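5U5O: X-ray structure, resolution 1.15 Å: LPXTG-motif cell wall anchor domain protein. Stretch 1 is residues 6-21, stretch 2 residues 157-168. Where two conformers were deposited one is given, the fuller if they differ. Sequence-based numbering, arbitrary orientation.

Stretch 1, residues 6-21: GTYATVDKLKAFDVTD
Stretch 2, residues 157-168: SSSQSITAEPQF

Two segments whose touching residues are at least 143 apart in sequence pack side by side, burying 901 Å² in total. Strand 16-18 runs parallel to strand 161-165 (axes 4.7 Å apart at closest, 21° between directions), pairing Ala16 with Thr163 (CA-CA 4.5 Å), Phe17 with Ala164 (CA-CA 5.3 Å) and Asp18 with Glu165 (CA-CA 5.0 Å). The backbone ladder alternates as parallel pairing requires: Thr163 N donates to Lys15 O (2.9 Å, 165°), Phe17 N to Thr163 O (3.0 Å, 155°), Glu165 N to Phe17 O (2.8 Å, 166°), and Val19 N to Glu165 O (3.0 Å, 154°). Lys15 O also accepts from water 3 (2.8 Å), which lies 2.7 Å from Thr163 OG1.

Past the ladder, Thr20 (chi1 p) takes over with its side chain: Gln167 N donates to Thr20 OG1 (2.9 Å, 166°), while Thr20 OG1 donates to Asp18 OD1 (2.9 Å).

At the other end, a type I turn over Ser158-Ser161 presents Ser159 O to Ala9 N (2.9 Å, 176°). A type I' turn, Val11-Leu14, returns the chain to Lys15, whose m, m, m, t side chain brings NZ to Ala9 O (2.8 Å), Ser161 O (2.8 Å) and water 2 (2.8 Å); NZ to Ser158 O, 3.4 Å, is weak. Ser159 O lies 3.0 Å from Lys15 NZ, but the angle is too poor for a hydrogen bond.

The link beside Ala9 is covalent: Thr7 OG1 (chi1 p) is bonded to Gln160 CD at 1.3 Å, an ester-like crosslink; the side-chain amide nitrogen of Gln160 is absent from the model, and Gln160 is m, m.

Apolar packing lies on the Phe17-Ala164 face. Phe17 (p, chi2 -89°) sets its ring face over Ala164 CA, 4.0 Å from the centroid, with Ile162 CG2 3.6 Å from Phe17 CE1 at the ring edge.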

# COMPACT_ATOMS: atom_id res chain seq x y z
N GLY A 6 20.45 -5.23 -16.70
CA GLY A 6 19.14 -4.61 -16.51
C GLY A 6 18.19 -5.62 -15.86
O GLY A 6 18.52 -6.80 -15.74
N THR A 7 17.02 -5.14 -15.44
CA THR A 7 16.07 -6.00 -14.75
C THR A 7 14.66 -5.57 -15.10
O THR A 7 14.39 -4.41 -15.39
CB THR A 7 16.26 -5.93 -13.24
OG1 THR A 7 16.14 -4.57 -12.81
CG2 THR A 7 17.56 -6.52 -12.76
N TYR A 8 13.75 -6.54 -14.99
CA TYR A 8 12.31 -6.27 -15.05
C TYR A 8 11.66 -7.00 -13.88
O TYR A 8 11.82 -8.21 -13.75
CB TYR A 8 11.74 -6.76 -16.37
CG TYR A 8 10.24 -6.57 -16.50
CD1 TYR A 8 9.69 -5.29 -16.53
CD2 TYR A 8 9.37 -7.67 -16.62
CE1 TYR A 8 8.32 -5.09 -16.66
CE2 TYR A 8 8.00 -7.47 -16.76
CZ TYR A 8 7.48 -6.18 -16.77
OH TYR A 8 6.12 -5.98 -16.91
N ALA A 9 11.03 -6.23 -13.02
CA ALA A 9 10.43 -6.78 -11.79
C ALA A 9 8.93 -6.98 -11.92
O ALA A 9 8.24 -6.08 -12.39
CB ALA A 9 10.72 -5.85 -10.64
N THR A 10 8.43 -8.14 -11.48
CA THR A 10 7.00 -8.40 -11.45
C THR A 10 6.65 -9.15 -10.18
O THR A 10 7.52 -9.73 -9.53
CB THR A 10 6.54 -9.24 -12.65
OG1 THR A 10 7.33 -10.43 -12.73
CG2 THR A 10 6.69 -8.47 -13.94
N VAL A 11 5.37 -9.11 -9.82
CA VAL A 11 4.80 -9.97 -8.78
C VAL A 11 3.56 -10.60 -9.41
O VAL A 11 2.64 -9.88 -9.79
CB VAL A 11 4.43 -9.21 -7.49
CG1 VAL A 11 3.64 -10.11 -6.53
CG2 VAL A 11 5.66 -8.70 -6.78
N ASP A 12 3.55 -11.93 -9.55
CA ASP A 12 2.44 -12.66 -10.19
C ASP A 12 2.10 -12.06 -11.55
O ASP A 12 0.94 -11.83 -11.86
CB ASP A 12 1.19 -12.71 -9.28
CG ASP A 12 1.42 -13.53 -8.04
OD1 ASP A 12 2.33 -14.38 -7.98
OD2 ASP A 12 0.64 -13.33 -7.10
N LYS A 13 3.14 -11.78 -12.34
CA LYS A 13 3.01 -11.17 -13.69
C LYS A 13 2.64 -9.69 -13.75
O LYS A 13 2.57 -9.16 -14.86
CB LYS A 13 2.07 -11.96 -14.61
CG LYS A 13 2.26 -13.46 -14.61
CD LYS A 13 1.47 -14.10 -15.73
CE LYS A 13 1.85 -15.55 -15.89
NZ LYS A 13 1.05 -16.21 -16.94
N LEU A 14 2.43 -9.04 -12.61
CA LEU A 14 1.93 -7.68 -12.54
C LEU A 14 2.98 -6.75 -11.93
O LEU A 14 4.00 -7.20 -11.41
CB LEU A 14 0.62 -7.63 -11.75
CG LEU A 14 -0.49 -8.53 -12.29
CD1 LEU A 14 -1.66 -8.55 -11.33
CD2 LEU A 14 -0.94 -8.09 -13.67
N LYS A 15 2.70 -5.46 -11.99
CA LYS A 15 3.58 -4.43 -11.41
C LYS A 15 3.16 -3.98 -10.01
O LYS A 15 3.84 -3.18 -9.38
CB LYS A 15 3.63 -3.23 -12.37
CG LYS A 15 4.19 -3.55 -13.75
CD LYS A 15 5.64 -4.03 -13.72
CE LYS A 15 6.53 -3.10 -12.93
NZ LYS A 15 7.99 -3.37 -13.08
N ALA A 16 2.04 -4.51 -9.51
CA ALA A 16 1.54 -4.21 -8.17
C ALA A 16 0.92 -5.43 -7.52
O ALA A 16 0.51 -6.37 -8.19
CB ALA A 16 0.52 -3.09 -8.22
N PHE A 17 0.84 -5.38 -6.19
CA PHE A 17 0.20 -6.43 -5.41
C PHE A 17 -0.49 -5.81 -4.22
O PHE A 17 -0.23 -4.66 -3.85
CB PHE A 17 1.20 -7.50 -4.97
CG PHE A 17 2.27 -7.00 -4.03
CD1 PHE A 17 3.45 -6.49 -4.50
CD2 PHE A 17 2.09 -7.07 -2.67
CE1 PHE A 17 4.43 -6.06 -3.61
CE2 PHE A 17 3.05 -6.64 -1.78
CZ PHE A 17 4.23 -6.14 -2.25
N ASP A 18 -1.39 -6.60 -3.64
CA ASP A 18 -2.23 -6.18 -2.52
C ASP A 18 -1.50 -6.47 -1.20
O ASP A 18 -1.52 -7.60 -0.69
CB ASP A 18 -3.58 -6.91 -2.56
CG ASP A 18 -4.47 -6.60 -1.36
OD1 ASP A 18 -4.07 -5.81 -0.47
OD2 ASP A 18 -5.59 -7.16 -1.31
N VAL A 19 -0.93 -5.42 -0.62
CA VAL A 19 -0.09 -5.54 0.58
C VAL A 19 -0.90 -5.68 1.86
O VAL A 19 -0.35 -6.02 2.91
CB VAL A 19 0.90 -4.34 0.69
CG1 VAL A 19 0.22 -3.05 1.16
CG2 VAL A 19 2.09 -4.69 1.58
N THR A 20 -2.20 -5.42 1.79
CA THR A 20 -3.09 -5.64 2.92
C THR A 20 -3.86 -6.97 2.83
O THR A 20 -4.85 -7.15 3.53
CB THR A 20 -4.08 -4.48 3.10
OG1 THR A 20 -4.79 -4.25 1.88
CG2 THR A 20 -3.37 -3.23 3.55
N ASP A 21 -3.40 -7.89 1.98
CA ASP A 21 -3.98 -9.23 1.88
C ASP A 21 -3.57 -10.04 3.10
O ASP A 21 -2.44 -10.50 3.21
CB ASP A 21 -3.52 -9.92 0.59
CG ASP A 21 -4.24 -11.24 0.32
OD1 ASP A 21 -4.95 -11.75 1.19
OD2 ASP A 21 -4.09 -11.78 -0.80
N SER A 157 13.77 3.62 -11.64
CA SER A 157 13.53 2.65 -12.68
C SER A 157 12.08 2.21 -12.62
O SER A 157 11.63 1.65 -11.61
CB SER A 157 14.42 1.42 -12.48
OG SER A 157 14.07 0.44 -13.42
N SER A 158 11.37 2.42 -13.72
CA SER A 158 10.03 1.88 -13.87
C SER A 158 10.11 0.39 -14.11
O SER A 158 9.31 -0.33 -13.57
CB SER A 158 9.27 2.58 -15.00
OG SER A 158 9.87 2.36 -16.25
N SER A 159 11.10 -0.08 -14.87
CA SER A 159 11.24 -1.52 -15.09
C SER A 159 11.43 -2.32 -13.79
O SER A 159 10.89 -3.42 -13.64
CB SER A 159 12.39 -1.83 -16.06
OG SER A 159 13.68 -1.47 -15.56
N GLN A 160 12.20 -1.77 -12.85
CA GLN A 160 12.47 -2.43 -11.58
C GLN A 160 11.51 -2.07 -10.45
O GLN A 160 11.70 -2.51 -9.34
CB GLN A 160 13.92 -2.15 -11.15
CG GLN A 160 14.95 -2.66 -12.15
CD GLN A 160 15.03 -4.17 -12.19
OE1 GLN A 160 14.15 -4.94 -11.80
N SER A 161 10.51 -1.25 -10.76
CA SER A 161 9.56 -0.81 -9.74
C SER A 161 8.49 -1.87 -9.49
O SER A 161 8.09 -2.58 -10.41
CB SER A 161 8.90 0.50 -10.17
OG SER A 161 7.98 0.28 -11.23
N ILE A 162 8.03 -1.92 -8.24
CA ILE A 162 6.86 -2.70 -7.82
C ILE A 162 6.08 -1.82 -6.84
O ILE A 162 6.70 -1.18 -5.98
CB ILE A 162 7.25 -4.02 -7.08
CG1 ILE A 162 8.01 -4.96 -8.03
CG2 ILE A 162 6.04 -4.73 -6.49
CD1 ILE A 162 7.17 -5.52 -9.16
N THR A 163 4.75 -1.83 -6.93
CA THR A 163 3.92 -1.08 -5.98
C THR A 163 3.18 -2.03 -5.06
O THR A 163 2.42 -2.86 -5.52
CB THR A 163 2.92 -0.18 -6.70
OG1 THR A 163 3.62 0.61 -7.64
CG2 THR A 163 2.24 0.77 -5.73
N ALA A 164 3.43 -1.88 -3.76
CA ALA A 164 2.68 -2.58 -2.73
C ALA A 164 1.47 -1.71 -2.38
O ALA A 164 1.62 -0.66 -1.73
CB ALA A 164 3.58 -2.79 -1.52
N GLU A 165 0.29 -2.13 -2.87
CA GLU A 165 -0.93 -1.32 -2.82
C GLU A 165 -1.83 -1.76 -1.67
O GLU A 165 -2.28 -2.91 -1.63
CB GLU A 165 -1.74 -1.47 -4.11
CG GLU A 165 -1.04 -0.94 -5.34
CD GLU A 165 -1.87 -1.04 -6.60
OE1 GLU A 165 -2.81 -1.86 -6.67
OE2 GLU A 165 -1.55 -0.31 -7.54
N PRO A 166 -2.13 -0.84 -0.73
CA PRO A 166 -3.13 -1.21 0.29
C PRO A 166 -4.54 -1.12 -0.27
O PRO A 166 -4.79 -0.36 -1.20
CB PRO A 166 -2.93 -0.14 1.36
CG PRO A 166 -2.46 1.04 0.60
CD PRO A 166 -1.61 0.52 -0.52
N GLN A 167 -5.45 -1.88 0.32
CA GLN A 167 -6.88 -1.71 0.08
C GLN A 167 -7.44 -0.79 1.15
O GLN A 167 -6.76 -0.47 2.13
CB GLN A 167 -7.62 -3.06 0.08
CG GLN A 167 -6.96 -4.16 -0.74
CD GLN A 167 -6.52 -3.70 -2.12
OE1 GLN A 167 -5.35 -3.85 -2.49
NE2 GLN A 167 -7.45 -3.15 -2.89
N PHE A 168 -8.67 -0.33 0.94
CA PHE A 168 -9.31 0.65 1.81
C PHE A 168 -10.72 0.23 2.19
O PHE A 168 -11.39 -0.51 1.46
CB PHE A 168 -9.34 2.04 1.15
CG PHE A 168 -7.97 2.58 0.85
CD1 PHE A 168 -7.27 3.28 1.83
CD2 PHE A 168 -7.36 2.33 -0.36
CE1 PHE A 168 -5.99 3.74 1.60
CE2 PHE A 168 -6.08 2.81 -0.61
CZ PHE A 168 -5.40 3.51 0.38
O HOH W 1 16.33 -2.45 -16.48
O HOH W 2 7.82 -1.92 -15.52
O HOH W 3 3.53 -0.46 -10.14